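Local structure of lectin (6T0Q) at residues A100-L105 and P191-R196; A232-A237 and A290-T295; R23-A28 and A262-N267; S31-I36 and M128-V133. The protein binds calcium ions and N-acetyl-D-galactosamine, and as a mushroom lectin probably recognises galactose-type sugars on glycans. All coordinates share one frame; numbering follows the deposited sequence.

Contact 1 of 4, residues A100-L105 and P191-R196; sequences ALFVAL and PVLPLR. With NAG (2-acetamido-2-deoxy-beta-D-glucopyranose), chain C.
Phe102 turns the edge of its ring toward Val192 O, in the loop 191-196, with Leu193 close by. Its CG stands anti to the carbonyl carbon (chi1 -55°), and the ring that follows reaches the loop with CZ and CE1. Val192 O lies near the ring plane at this edge, 3.3 Å from Phe102 CZ. The Val192 side chain crosses Phe102 at about a right angle, bringing CG2 to 3.9 Å from Phe102 CZ. Leu193 slants in next to it, its CD2 4.0 Å from Phe102 CE1. At the ring edge too, Phe102 CD1 meets the acetamido methyl of the N-acetylglucosamine, C8, at 3.5 Å. That sugar is gripped from the backbone too: Phe102 N donates to its O7 over 3.1 Å in a nearly straight bond (167°), while Leu101 CD2 lies against O3. Ala100, Leu101 and Phe102 thus form part of a glycan pocket that also includes Leu293 and Asn301, and Leu293 packs on Phe102 as well. Between the two segments the contact is therefore mostly apolar, with the Val192 carbonyl oxygen facing the aromatic C-H groups, an arrangement consistent with a weak electrostatic attraction added to the van der Waals packing.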
loop_
_atom_site.group_PDB
_atom_site.type_symbol
_atom_site.label_atom_id
_atom_site.label_comp_id
_atom_site.label_asym_id
_atom_site.label_seq_id
_atom_site.Cartn_x
_atom_site.Cartn_y
_atom_site.Cartn_z
ATOM N N ALA A 100 0.685 -20.247 -21.932
ATOM C CA ALA A 100 1.579 -19.665 -20.932
ATOM C C ALA A 100 0.846 -19.446 -19.612
ATOM O O ALA A 100 -0.259 -18.900 -19.596
ATOM C CB ALA A 100 2.141 -18.333 -21.426
ATOM N N LEU A 101 1.476 -19.844 -18.507
ATOM C CA LEU A 101 0.943 -19.615 -17.167
ATOM C C LEU A 101 2.082 -19.160 -16.262
ATOM O O LEU A 101 3.227 -19.581 -16.438
ATOM C CB LEU A 101 0.291 -20.890 -16.598
ATOM C CG LEU A 101 -0.864 -21.534 -17.388
ATOM C CD1 LEU A 101 -1.239 -22.869 -16.763
ATOM C CD2 LEU A 101 -2.100 -20.611 -17.422
ATOM N N PHE A 102 1.765 -18.306 -15.279
ATOM C CA PHE A 102 2.753 -17.788 -14.330
ATOM C C PHE A 102 2.236 -17.987 -12.912
ATOM O O PHE A 102 1.038 -17.819 -12.666
ATOM C CB PHE A 102 3.036 -16.290 -14.564
ATOM C CG PHE A 102 3.471 -15.959 -15.970
ATOM C CD1 PHE A 102 2.535 -15.683 -16.950
ATOM C CD2 PHE A 102 4.817 -15.922 -16.300
ATOM C CE1 PHE A 102 2.929 -15.381 -18.251
ATOM C CE2 PHE A 102 5.227 -15.614 -17.600
ATOM C CZ PHE A 102 4.284 -15.345 -18.573
ATOM N N VAL A 103 3.123 -18.330 -11.974
ATOM C CA VAL A 103 2.670 -18.676 -10.624
ATOM C C VAL A 103 3.809 -18.461 -9.631
ATOM O O VAL A 103 4.983 -18.702 -9.939
ATOM C CB VAL A 103 2.130 -20.129 -10.574
ATOM C CG1 VAL A 103 3.269 -21.141 -10.733
ATOM C CG2 VAL A 103 1.354 -20.380 -9.270
ATOM N N ALA A 104 3.447 -17.998 -8.432
ATOM C CA ALA A 104 4.354 -17.984 -7.288
ATOM C C ALA A 104 4.519 -19.390 -6.714
ATOM O O ALA A 104 3.628 -20.235 -6.820
ATOM C CB ALA A 104 3.831 -17.048 -6.192
ATOM N N LEU A 105 5.663 -19.634 -6.078
ATOM C CA LEU A 105 6.007 -20.975 -5.620
ATOM C C LEU A 105 6.322 -20.973 -4.131
ATOM O O LEU A 105 6.679 -19.945 -3.550
ATOM C CB LEU A 105 7.213 -21.534 -6.389
ATOM C CG LEU A 105 6.976 -21.753 -7.884
ATOM C CD1 LEU A 105 8.249 -22.314 -8.517
ATOM C CD2 LEU A 105 5.791 -22.697 -8.095
ATOM N N PRO A 191 2.995 -16.208 -27.245
ATOM C CA PRO A 191 3.694 -15.010 -26.763
ATOM C C PRO A 191 3.772 -15.020 -25.243
ATOM O O PRO A 191 2.918 -15.597 -24.568
ATOM C CB PRO A 191 2.816 -13.855 -27.274
ATOM C CG PRO A 191 1.458 -14.469 -27.464
ATOM C CD PRO A 191 1.739 -15.870 -27.944
ATOM N N VAL A 192 4.818 -14.381 -24.699
ATOM C CA VAL A 192 4.987 -14.366 -23.244
ATOM C C VAL A 192 3.765 -13.748 -22.568
ATOM O O VAL A 192 3.272 -14.262 -21.555
ATOM C CB VAL A 192 6.287 -13.640 -22.844
ATOM C CG1 VAL A 192 6.365 -12.209 -23.459
ATOM C CG2 VAL A 192 6.400 -13.588 -21.335
ATOM N N LEU A 193 3.250 -12.653 -23.127
ATOM C CA LEU A 193 2.050 -11.956 -22.680
ATOM C C LEU A 193 1.342 -11.410 -23.909
ATOM O O LEU A 193 1.990 -11.134 -24.927
ATOM C CB LEU A 193 2.368 -10.785 -21.731
ATOM C CG LEU A 193 2.888 -11.142 -20.336
ATOM C CD1 LEU A 193 3.402 -9.883 -19.626
ATOM C CD2 LEU A 193 1.777 -11.807 -19.525
ATOM N N PRO A 194 0.023 -11.232 -23.849
ATOM C CA PRO A 194 -0.675 -10.597 -24.974
ATOM C C PRO A 194 -0.473 -9.091 -24.944
ATOM O O PRO A 194 -0.374 -8.482 -23.875
ATOM C CB PRO A 194 -2.145 -10.961 -24.726
ATOM C CG PRO A 194 -2.239 -10.994 -23.222
ATOM C CD PRO A 194 -0.911 -11.628 -22.778
ATOM N N LEU A 195 -0.382 -8.493 -26.134
ATOM C CA LEU A 195 -0.611 -7.055 -26.258
ATOM C C LEU A 195 -2.059 -6.750 -26.611
ATOM O O LEU A 195 -2.564 -5.670 -26.279
ATOM C CB LEU A 195 0.324 -6.450 -27.308
ATOM C CG LEU A 195 1.785 -6.388 -26.870
ATOM C CD1 LEU A 195 2.628 -5.813 -27.987
ATOM C CD2 LEU A 195 1.932 -5.577 -25.562
ATOM N N ARG A 196 -2.732 -7.683 -27.280
ATOM C CA ARG A 196 -4.181 -7.650 -27.356
ATOM C C ARG A 196 -4.754 -7.479 -25.955
ATOM O O ARG A 196 -4.346 -8.174 -25.020
ATOM C CB ARG A 196 -4.685 -8.947 -27.993
ATOM C CG ARG A 196 -6.197 -9.059 -28.077
ATOM C CD ARG A 196 -6.599 -10.426 -28.633
ATOM N NE ARG A 196 -5.924 -10.740 -29.890
ATOM C CZ ARG A 196 -6.508 -10.683 -31.084
ATOM N NH1 ARG A 196 -7.781 -10.313 -31.175
ATOM N NH2 ARG A 196 -5.822 -10.986 -32.183
HETATM C C1 NAG C . -4.265 -15.922 -13.494
HETATM C C2 NAG C . -3.928 -16.996 -14.540
HETATM C C3 NAG C . -5.209 -17.473 -15.263
HETATM C C4 NAG C . -6.342 -17.797 -14.291
HETATM C C5 NAG C . -6.532 -16.659 -13.293
HETATM C C6 NAG C . -7.534 -16.984 -12.203
HETATM C C7 NAG C . -1.735 -16.943 -15.694
HETATM C C8 NAG C . -0.942 -16.292 -16.787
HETATM N N2 NAG C . -2.980 -16.476 -15.516
HETATM O O3 NAG C . -4.923 -18.630 -16.043
HETATM O O4 NAG C . -7.519 -18.187 -14.894
HETATM O O5 NAG C . -5.286 -16.397 -12.634
HETATM O O6 NAG C . -7.133 -18.118 -11.445
HETATM O O7 NAG C . -1.274 -17.836 -15.014
#

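Contact 2 of 4, residues A232-A237 and A290-T295; sequences ATVLIA and ATILIT
Val234 and Ile292 lie side by side and point the same way, as a non-hydrogen-bonded pair between two antiparallel strands whose axes come within 4.7 Å. Ile292 CG1, anti to its own carbonyl carbon (chi1 -60°), sits 4.0 Å from both Val234 CG1 and Val234 CG2. Flanking pairs continue this apolar face: Ala232 CB lies 4.0 Å from Ile294 CG1, and Ile236 CB lies 4.1 Å from Ala290 CB. The backbone is tight as well. Thr233 pairs with Leu293 and Leu235 with Thr291 through four N-H...O bonds, and Ala290 CA comes within 3.0 Å of Leu235 O in a C-H...O contact.

The face with Thr233, Leu235, Thr291 and Leu293 is looser and more polar. Its side chains do not mesh closely across the pair, and a water lies hydrogen-bonded to Thr233 OG1 at 2.9 Å and gives a weak bond to Leu293 O. Thr291 OG1 is held outside the pair by Ser198 OG and Pro194 O, and Leu293 touches the bound sugar.

Both strands are interior members of a five-stranded antiparallel sheet, between strands 261-265 and 301-305. Strand 273-281 covers the Val234 face with Phe275 and Ile277, while Phe102 of strand 98-104 and Leu195 of a loop pack on the other.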
loop_
_atom_site.group_PDB
_atom_site.type_symbol
_atom_site.label_atom_id
_atom_site.label_comp_id
_atom_site.label_asym_id
_atom_site.label_seq_id
_atom_site.Cartn_x
_atom_site.Cartn_y
_atom_site.Cartn_z
ATOM N N ALA A 232 6.842 -10.191 -11.178
ATOM C CA ALA A 232 6.122 -9.594 -12.295
ATOM C C ALA A 232 6.842 -9.915 -13.594
ATOM O O ALA A 232 8.073 -10.027 -13.636
ATOM C CB ALA A 232 5.974 -8.077 -12.167
ATOM N N THR A 233 6.051 -10.092 -14.642
ATOM C CA THR A 233 6.544 -10.181 -16.006
ATOM C C THR A 233 5.996 -8.985 -16.764
ATOM O O THR A 233 4.801 -8.693 -16.672
ATOM C CB THR A 233 6.104 -11.486 -16.660
ATOM O OG1 THR A 233 6.508 -12.579 -15.822
ATOM C CG2 THR A 233 6.754 -11.638 -18.051
ATOM N N VAL A 234 6.865 -8.282 -17.487
ATOM C CA VAL A 234 6.491 -7.050 -18.180
ATOM C C VAL A 234 6.803 -7.204 -19.658
ATOM O O VAL A 234 7.911 -7.611 -20.023
ATOM C CB VAL A 234 7.228 -5.822 -17.608
ATOM C CG1 VAL A 234 6.825 -4.548 -18.377
ATOM C CG2 VAL A 234 6.954 -5.682 -16.127
ATOM N N LEU A 235 5.832 -6.874 -20.502
ATOM C CA LEU A 235 6.019 -6.794 -21.942
ATOM C C LEU A 235 5.782 -5.349 -22.363
ATOM O O LEU A 235 4.750 -4.778 -22.006
ATOM C CB LEU A 235 5.040 -7.730 -22.653
ATOM C CG LEU A 235 5.080 -7.685 -24.174
ATOM C CD1 LEU A 235 6.422 -8.197 -24.651
ATOM C CD2 LEU A 235 3.926 -8.514 -24.741
ATOM N N ILE A 236 6.718 -4.746 -23.102
ATOM C CA ILE A 236 6.619 -3.313 -23.382
ATOM C C ILE A 236 7.226 -2.975 -24.743
ATOM O O ILE A 236 8.210 -3.582 -25.181
ATOM C CB ILE A 236 7.296 -2.504 -22.251
ATOM C CG1 ILE A 236 7.197 -0.994 -22.487
ATOM C CG2 ILE A 236 8.769 -2.918 -22.084
ATOM C CD1 ILE A 236 7.587 -0.208 -21.209
ATOM N N ALA A 237 6.633 -1.980 -25.408
ATOM C CA ALA A 237 7.198 -1.393 -26.619
ATOM C C ALA A 237 6.772 0.066 -26.686
ATOM O O ALA A 237 5.770 0.460 -26.083
ATOM C CB ALA A 237 6.750 -2.143 -27.884
ATOM N N ALA A 290 2.101 -1.608 -22.882
ATOM C CA ALA A 290 2.700 -2.591 -21.994
ATOM C C ALA A 290 1.617 -3.478 -21.407
ATOM O O ALA A 290 0.459 -3.075 -21.273
ATOM C CB ALA A 290 3.500 -1.943 -20.859
ATOM N N THR A 291 2.017 -4.696 -21.071
ATOM C CA THR A 291 1.189 -5.644 -20.342
ATOM C C THR A 291 2.033 -6.161 -19.194
ATOM O O THR A 291 3.204 -6.494 -19.390
ATOM C CB THR A 291 0.723 -6.802 -21.237
ATOM O OG1 THR A 291 0.027 -6.275 -22.374
ATOM C CG2 THR A 291 -0.212 -7.754 -20.457
ATOM N N ILE A 292 1.453 -6.211 -18.003
ATOM C CA ILE A 292 2.173 -6.602 -16.797
ATOM C C ILE A 292 1.346 -7.647 -16.075
ATOM O O ILE A 292 0.159 -7.422 -15.810
ATOM C CB ILE A 292 2.427 -5.405 -15.861
ATOM C CG1 ILE A 292 3.254 -4.322 -16.553
ATOM C CG2 ILE A 292 3.101 -5.885 -14.559
ATOM C CD1 ILE A 292 3.210 -2.985 -15.805
ATOM N N LEU A 293 1.961 -8.778 -15.739
ATOM C CA LEU A 293 1.309 -9.778 -14.903
ATOM C C LEU A 293 2.081 -9.924 -13.602
ATOM O O LEU A 293 3.300 -10.124 -13.619
ATOM C CB LEU A 293 1.213 -11.136 -15.611
ATOM C CG LEU A 293 0.288 -12.122 -14.888
ATOM C CD1 LEU A 293 -0.431 -12.983 -15.899
ATOM C CD2 LEU A 293 1.066 -13.005 -13.941
ATOM N N ILE A 294 1.364 -9.841 -12.485
ATOM C CA ILE A 294 1.934 -9.956 -11.152
ATOM C C ILE A 294 1.414 -11.243 -10.527
ATOM O O ILE A 294 0.211 -11.518 -10.587
ATOM C CB ILE A 294 1.561 -8.732 -10.298
ATOM C CG1 ILE A 294 2.227 -7.478 -10.866
ATOM C CG2 ILE A 294 1.944 -8.944 -8.861
ATOM C CD1 ILE A 294 1.598 -6.196 -10.361
ATOM N N THR A 295 2.308 -12.032 -9.937
ATOM C CA THR A 295 1.903 -13.246 -9.238
ATOM C C THR A 295 1.830 -12.993 -7.737
ATOM O O THR A 295 2.620 -12.228 -7.177
ATOM C CB THR A 295 2.872 -14.404 -9.515
ATOM O OG1 THR A 295 4.196 -14.011 -9.161
ATOM C CG2 THR A 295 2.862 -14.793 -11.004
HETATM O O HOH W 1 4.845 -13.054 -13.447
#

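Contact 3 of 4, residues R23-A28 and A262-N267; sequences RQFQPA and AYTIPN. Unlike the reference sequence in segment 23-28: Arg23 (reference Ser).
Arg23 and Thr264 form a hydrogen-bonded antiparallel pair, closed by Arg23 N to Thr264 O and by Thr264 N to Arg23 O. This makes the short strand 23-24 an outer strand of a five-stranded antiparallel sheet, in which 261-265 is its neighbour. Two residues on, Phe25 N donates to Ala262 O over 2.9 Å, nearly straight at hydrogen (173°) but from 46° above the carbonyl plane, where the chain is leaving the strand. Phe25 CB packs at 3.5 Å on Ala262 CB. With CG anti to the backbone N (chi1 170°), the Phe25 ring then leads away, one edge passing Thr264 OG1, which lies near the ring plane and 3.4 Å from CD1. The side chains of Gln24 and Tyr263 diverge, although Tyr263 CB still touches Arg23 O; the hydroxyl of Tyr263 bonds to that of Tyr242. On the Thr264 side, a water accepts from Gln26 N and lies 2.6 Å from Thr264 OG1, bridging the segments where direct pairing has stopped. Arg23, which differs from the reference sequence, folds back over its own segment: its NH2 donates to a lone pair of Gln26 OE1 at 2.8 Å, with Gln26 CD in the guanidinium plane.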
loop_
_atom_site.group_PDB
_atom_site.type_symbol
_atom_site.label_atom_id
_atom_site.label_comp_id
_atom_site.label_asym_id
_atom_site.label_seq_id
_atom_site.Cartn_x
_atom_site.Cartn_y
_atom_site.Cartn_z
ATOM N N ARG A 23 15.603 -8.651 -14.939
ATOM C CA ARG A 23 16.413 -9.115 -16.056
ATOM C C ARG A 23 15.542 -9.276 -17.294
ATOM O O ARG A 23 14.310 -9.271 -17.228
ATOM C CB ARG A 23 17.104 -10.443 -15.724
ATOM C CG ARG A 23 16.130 -11.572 -15.440
ATOM C CD ARG A 23 16.822 -12.761 -14.777
ATOM N NE ARG A 23 17.320 -13.759 -15.728
ATOM C CZ ARG A 23 16.629 -14.826 -16.128
ATOM N NH1 ARG A 23 15.398 -15.030 -15.672
ATOM N NH2 ARG A 23 17.163 -15.687 -16.988
ATOM N N GLN A 24 16.204 -9.430 -18.431
ATOM C CA GLN A 24 15.492 -9.823 -19.636
ATOM C C GLN A 24 14.752 -11.136 -19.395
ATOM O O GLN A 24 15.280 -12.060 -18.772
ATOM C CB GLN A 24 16.466 -9.966 -20.805
ATOM C CG GLN A 24 15.810 -10.496 -22.074
ATOM C CD GLN A 24 16.765 -10.512 -23.259
ATOM O OE1 GLN A 24 17.479 -9.541 -23.512
ATOM N NE2 GLN A 24 16.776 -11.615 -23.992
ATOM N N PHE A 25 13.511 -11.206 -19.867
ATOM C CA PHE A 25 12.702 -12.402 -19.664
ATOM C C PHE A 25 13.337 -13.599 -20.365
ATOM O O PHE A 25 13.797 -13.489 -21.505
ATOM C CB PHE A 25 11.282 -12.160 -20.193
ATOM C CG PHE A 25 10.438 -13.401 -20.253
ATOM C CD1 PHE A 25 9.831 -13.898 -19.109
ATOM C CD2 PHE A 25 10.261 -14.080 -21.455
ATOM C CE1 PHE A 25 9.059 -15.057 -19.154
ATOM C CE2 PHE A 25 9.484 -15.242 -21.511
ATOM C CZ PHE A 25 8.887 -15.725 -20.363
ATOM N N GLN A 26 13.359 -14.750 -19.676
ATOM C CA GLN A 26 13.914 -15.990 -20.225
ATOM C C GLN A 26 12.793 -16.946 -20.612
ATOM O O GLN A 26 12.072 -17.438 -19.729
ATOM C CB GLN A 26 14.853 -16.673 -19.221
ATOM C CG GLN A 26 15.345 -18.043 -19.720
ATOM C CD GLN A 26 16.132 -18.838 -18.675
ATOM O OE1 GLN A 26 16.582 -18.291 -17.667
ATOM N NE2 GLN A 26 16.284 -20.140 -18.911
ATOM N N PRO A 27 12.621 -17.254 -21.894
ATOM C CA PRO A 27 11.510 -18.120 -22.304
ATOM C C PRO A 27 11.638 -19.517 -21.721
ATOM O O PRO A 27 12.722 -20.100 -21.697
ATOM C CB PRO A 27 11.635 -18.147 -23.832
ATOM C CG PRO A 27 12.350 -16.867 -24.178
ATOM C CD PRO A 27 13.358 -16.719 -23.050
ATOM N N ALA A 28 10.519 -20.042 -21.221
ATOM C CA ALA A 28 10.426 -21.475 -20.976
ATOM C C ALA A 28 10.264 -22.183 -22.316
ATOM O O ALA A 28 9.502 -21.730 -23.173
ATOM C CB ALA A 28 9.251 -21.796 -20.049
ATOM N N ALA A 262 10.602 -8.003 -23.201
ATOM C CA ALA A 262 10.014 -8.638 -22.026
ATOM C C ALA A 262 11.037 -8.712 -20.904
ATOM O O ALA A 262 12.227 -8.960 -21.145
ATOM C CB ALA A 262 9.482 -10.047 -22.348
ATOM N N TYR A 263 10.562 -8.507 -19.673
ATOM C CA TYR A 263 11.406 -8.474 -18.491
ATOM C C TYR A 263 10.770 -9.279 -17.370
ATOM O O TYR A 263 9.544 -9.352 -17.256
ATOM C CB TYR A 263 11.635 -7.043 -17.989
ATOM C CG TYR A 263 12.226 -6.131 -19.029
ATOM C CD1 TYR A 263 13.603 -6.065 -19.212
ATOM C CD2 TYR A 263 11.410 -5.330 -19.828
ATOM C CE1 TYR A 263 14.161 -5.230 -20.174
ATOM C CE2 TYR A 263 11.958 -4.486 -20.788
ATOM C CZ TYR A 263 13.335 -4.443 -20.950
ATOM O OH TYR A 263 13.884 -3.613 -21.898
ATOM N N THR A 264 11.623 -9.853 -16.523
ATOM C CA THR A 264 11.197 -10.522 -15.299
ATOM C C THR A 264 11.632 -9.686 -14.102
ATOM O O THR A 264 12.784 -9.247 -14.038
ATOM C CB THR A 264 11.796 -11.932 -15.214
ATOM O OG1 THR A 264 11.186 -12.765 -16.210
ATOM C CG2 THR A 264 11.582 -12.545 -13.817
ATOM N N ILE A 265 10.709 -9.454 -13.174
ATOM C CA ILE A 265 10.989 -8.737 -11.929
ATOM C C ILE A 265 10.822 -9.761 -10.817
ATOM O O ILE A 265 9.691 -10.019 -10.387
ATOM C CB ILE A 265 10.037 -7.547 -11.708
ATOM C CG1 ILE A 265 9.847 -6.725 -12.990
ATOM C CG2 ILE A 265 10.491 -6.709 -10.487
ATOM C CD1 ILE A 265 11.085 -6.096 -13.510
ATOM N N PRO A 266 11.896 -10.391 -10.344
ATOM C CA PRO A 266 11.762 -11.494 -9.383
ATOM C C PRO A 266 11.719 -11.048 -7.932
ATOM O O PRO A 266 11.612 -11.904 -7.047
ATOM C CB PRO A 266 13.037 -12.311 -9.651
ATOM C CG PRO A 266 14.061 -11.243 -9.958
ATOM C CD PRO A 266 13.303 -10.131 -10.697
ATOM N N ASN A 267 11.794 -9.747 -7.667
ATOM C CA ASN A 267 12.008 -9.233 -6.319
ATOM C C ASN A 267 11.047 -8.091 -6.018
ATOM O O ASN A 267 11.439 -7.048 -5.497
ATOM C CB ASN A 267 13.453 -8.770 -6.157
ATOM C CG ASN A 267 13.807 -7.635 -7.106
ATOM O OD1 ASN A 267 13.214 -7.499 -8.178
ATOM N ND2 ASN A 267 14.768 -6.808 -6.711
HETATM O O HOH W 2 12.538 -14.863 -16.960
#

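Contact 4 of 4, residues S31-I36 and M128-V133; sequences STSKWI and MASILV. Unlike the reference sequence in segment 31-36: Ser31 (reference Asn), Thr32 (reference Ala).
A Met-aromatic contact between Met128 and Trp35 lies beside the first calcium site, the side chain of Trp35 being about 5 Å from that of the calcium ligand Asp77. Met128 runs across one face of the indole. Its CB sits over the six-membered part, 3.6 Å from Trp35 CE3, and its end returns over the five-membered ring because chi3 of -82° bends CE inward. The CE methyl stands 3.6 Å from the centroid of that ring, 23° off the normal, a CH-pi contact with NE1 and CD1 as its nearest atoms; SD follows at 4.3 Å from the same centroid. In the fold, this joins the short strand 34-37, which pairs with 174-178, to strand 126-135 of a four-stranded antiparallel sheet. Where they touch, 33-35 and 128-130 run nearly antiparallel, and their polar link is Ser33 OG, anti to its backbone N (chi1 -176°), which donates to Ala129 O over 2.7 Å from well above the carbonyl plane. The same OG presses on Met128 CG at 3.3 Å. Thr145 OG1 bonds to both Lys34 O and Ala129 N, bridging the two backbones. Ser130 OG, 3.8 Å from Ser33 CB, is itself hydrogen-bonded to Leu29 O.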
loop_
_atom_site.group_PDB
_atom_site.type_symbol
_atom_site.label_atom_id
_atom_site.label_comp_id
_atom_site.label_asym_id
_atom_site.label_seq_id
_atom_site.Cartn_x
_atom_site.Cartn_y
_atom_site.Cartn_z
ATOM N N SER A 31 11.461 -27.938 -25.559
ATOM C CA SER A 31 12.357 -28.819 -26.313
ATOM C C SER A 31 12.720 -30.081 -25.542
ATOM O O SER A 31 12.916 -31.144 -26.144
ATOM C CB SER A 31 13.638 -28.067 -26.686
ATOM O OG SER A 31 13.322 -26.851 -27.350
ATOM N N THR A 32 12.859 -29.987 -24.219
ATOM C CA THR A 32 13.242 -31.150 -23.429
ATOM C C THR A 32 12.048 -31.849 -22.796
ATOM O O THR A 32 12.230 -32.815 -22.049
ATOM C CB THR A 32 14.246 -30.758 -22.347
ATOM O OG1 THR A 32 13.617 -29.892 -21.399
ATOM C CG2 THR A 32 15.442 -30.044 -22.968
ATOM N N SER A 33 10.834 -31.404 -23.090
ATOM C CA SER A 33 9.673 -31.958 -22.413
ATOM C C SER A 33 9.150 -33.193 -23.140
ATOM O O SER A 33 9.437 -33.417 -24.320
ATOM C CB SER A 33 8.572 -30.895 -22.300
ATOM O OG SER A 33 7.469 -31.402 -21.564
ATOM N N LYS A 34 8.358 -33.995 -22.420
ATOM C CA LYS A 34 7.733 -35.193 -22.968
ATOM C C LYS A 34 6.213 -35.126 -22.843
ATOM O O LYS A 34 5.671 -34.554 -21.892
ATOM C CB LYS A 34 8.221 -36.476 -22.256
ATOM C CG LYS A 34 9.742 -36.574 -22.020
ATOM C CD LYS A 34 10.501 -36.639 -23.331
ATOM C CE LYS A 34 12.017 -36.761 -23.102
ATOM N NZ LYS A 34 12.770 -36.522 -24.372
ATOM N N TRP A 35 5.537 -35.725 -23.819
ATOM C CA TRP A 35 4.108 -35.999 -23.718
ATOM C C TRP A 35 3.885 -37.176 -22.775
ATOM O O TRP A 35 4.581 -38.191 -22.874
ATOM C CB TRP A 35 3.543 -36.340 -25.101
ATOM C CG TRP A 35 3.569 -35.195 -26.060
ATOM C CD1 TRP A 35 4.505 -34.943 -27.028
ATOM C CD2 TRP A 35 2.602 -34.143 -26.146
ATOM N NE1 TRP A 35 4.176 -33.784 -27.706
ATOM C CE2 TRP A 35 3.014 -33.277 -27.180
ATOM C CE3 TRP A 35 1.429 -33.846 -25.439
ATOM C CZ2 TRP A 35 2.293 -32.131 -27.527
ATOM C CZ3 TRP A 35 0.712 -32.703 -25.784
ATOM C CH2 TRP A 35 1.149 -31.864 -26.817
ATOM N N ILE A 36 2.909 -37.067 -21.870
ATOM C CA ILE A 36 2.603 -38.205 -21.011
ATOM C C ILE A 36 1.112 -38.500 -21.029
ATOM O O ILE A 36 0.271 -37.617 -21.247
ATOM C CB ILE A 36 3.084 -38.013 -19.559
ATOM C CG1 ILE A 36 2.418 -36.793 -18.915
ATOM C CG2 ILE A 36 4.609 -37.941 -19.513
ATOM C CD1 ILE A 36 2.846 -36.579 -17.447
ATOM N N MET A 128 1.700 -32.159 -22.062
ATOM C CA MET A 128 3.101 -31.781 -22.096
ATOM C C MET A 128 3.243 -30.436 -21.407
ATOM O O MET A 128 2.433 -29.537 -21.635
ATOM C CB MET A 128 3.627 -31.687 -23.537
ATOM C CG MET A 128 4.959 -30.924 -23.654
ATOM S SD MET A 128 5.551 -30.743 -25.357
ATOM C CE MET A 128 6.325 -32.329 -25.586
ATOM N N ALA A 129 4.256 -30.303 -20.550
ATOM C CA ALA A 129 4.497 -29.027 -19.896
ATOM C C ALA A 129 5.985 -28.859 -19.629
ATOM O O ALA A 129 6.711 -29.838 -19.450
ATOM C CB ALA A 129 3.712 -28.903 -18.583
ATOM N N SER A 130 6.431 -27.602 -19.657
ATOM C CA SER A 130 7.697 -27.170 -19.084
ATOM C C SER A 130 7.411 -26.191 -17.962
ATOM O O SER A 130 6.560 -25.306 -18.099
ATOM C CB SER A 130 8.624 -26.471 -20.104
ATOM O OG SER A 130 9.339 -27.421 -20.872
ATOM N N ILE A 131 8.159 -26.331 -16.881
ATOM C CA ILE A 131 8.039 -25.486 -15.701
ATOM C C ILE A 131 9.418 -24.885 -15.473
ATOM O O ILE A 131 10.329 -25.573 -14.996
ATOM C CB ILE A 131 7.570 -26.290 -14.482
ATOM C CG1 ILE A 131 6.278 -27.043 -14.821
ATOM C CG2 ILE A 131 7.420 -25.388 -13.254
ATOM C CD1 ILE A 131 6.024 -28.226 -13.890
ATOM N N LEU A 132 9.597 -23.620 -15.833
ATOM C CA LEU A 132 10.874 -22.948 -15.631
ATOM C C LEU A 132 10.820 -22.237 -14.281
ATOM O O LEU A 132 10.146 -21.209 -14.141
ATOM C CB LEU A 132 11.174 -21.972 -16.764
ATOM C CG LEU A 132 12.445 -21.125 -16.616
ATOM C CD1 LEU A 132 13.681 -22.006 -16.499
ATOM C CD2 LEU A 132 12.574 -20.175 -17.800
ATOM N N VAL A 133 11.526 -22.788 -13.296
ATOM C CA VAL A 133 11.506 -22.284 -11.925
ATOM C C VAL A 133 12.635 -21.277 -11.755
ATOM O O VAL A 133 13.782 -21.560 -12.106
ATOM C CB VAL A 133 11.653 -23.437 -10.915
ATOM C CG1 VAL A 133 11.858 -22.893 -9.493
ATOM C CG2 VAL A 133 10.447 -24.370 -10.968
#

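In the fold
From the N terminus, 23-28 opens the longest loop, which contact 3 closes only at 262-267. Inside it, contact 4 runs from 31-36 to 128-133, and contact 1 starts at 100-105 before contact 4 has closed, so the two cross; contact 1 ends at 191-196, still nested within contact 3. Contact 2 comes after both, opening at 232-237 and closing at 290-295, and so crosses contact 3. Strand 229-239 joins these last two in one sheet. Contact 1 sets strand 98-104, of the sheet that contact 4 reaches, against the loop 191-196, which in turn packs on the sheet of contacts 2 and 3 through Val192 on Phe25 and Leu193 on Leu235. Leu132 touches Ala28, linking contacts 3 and 4.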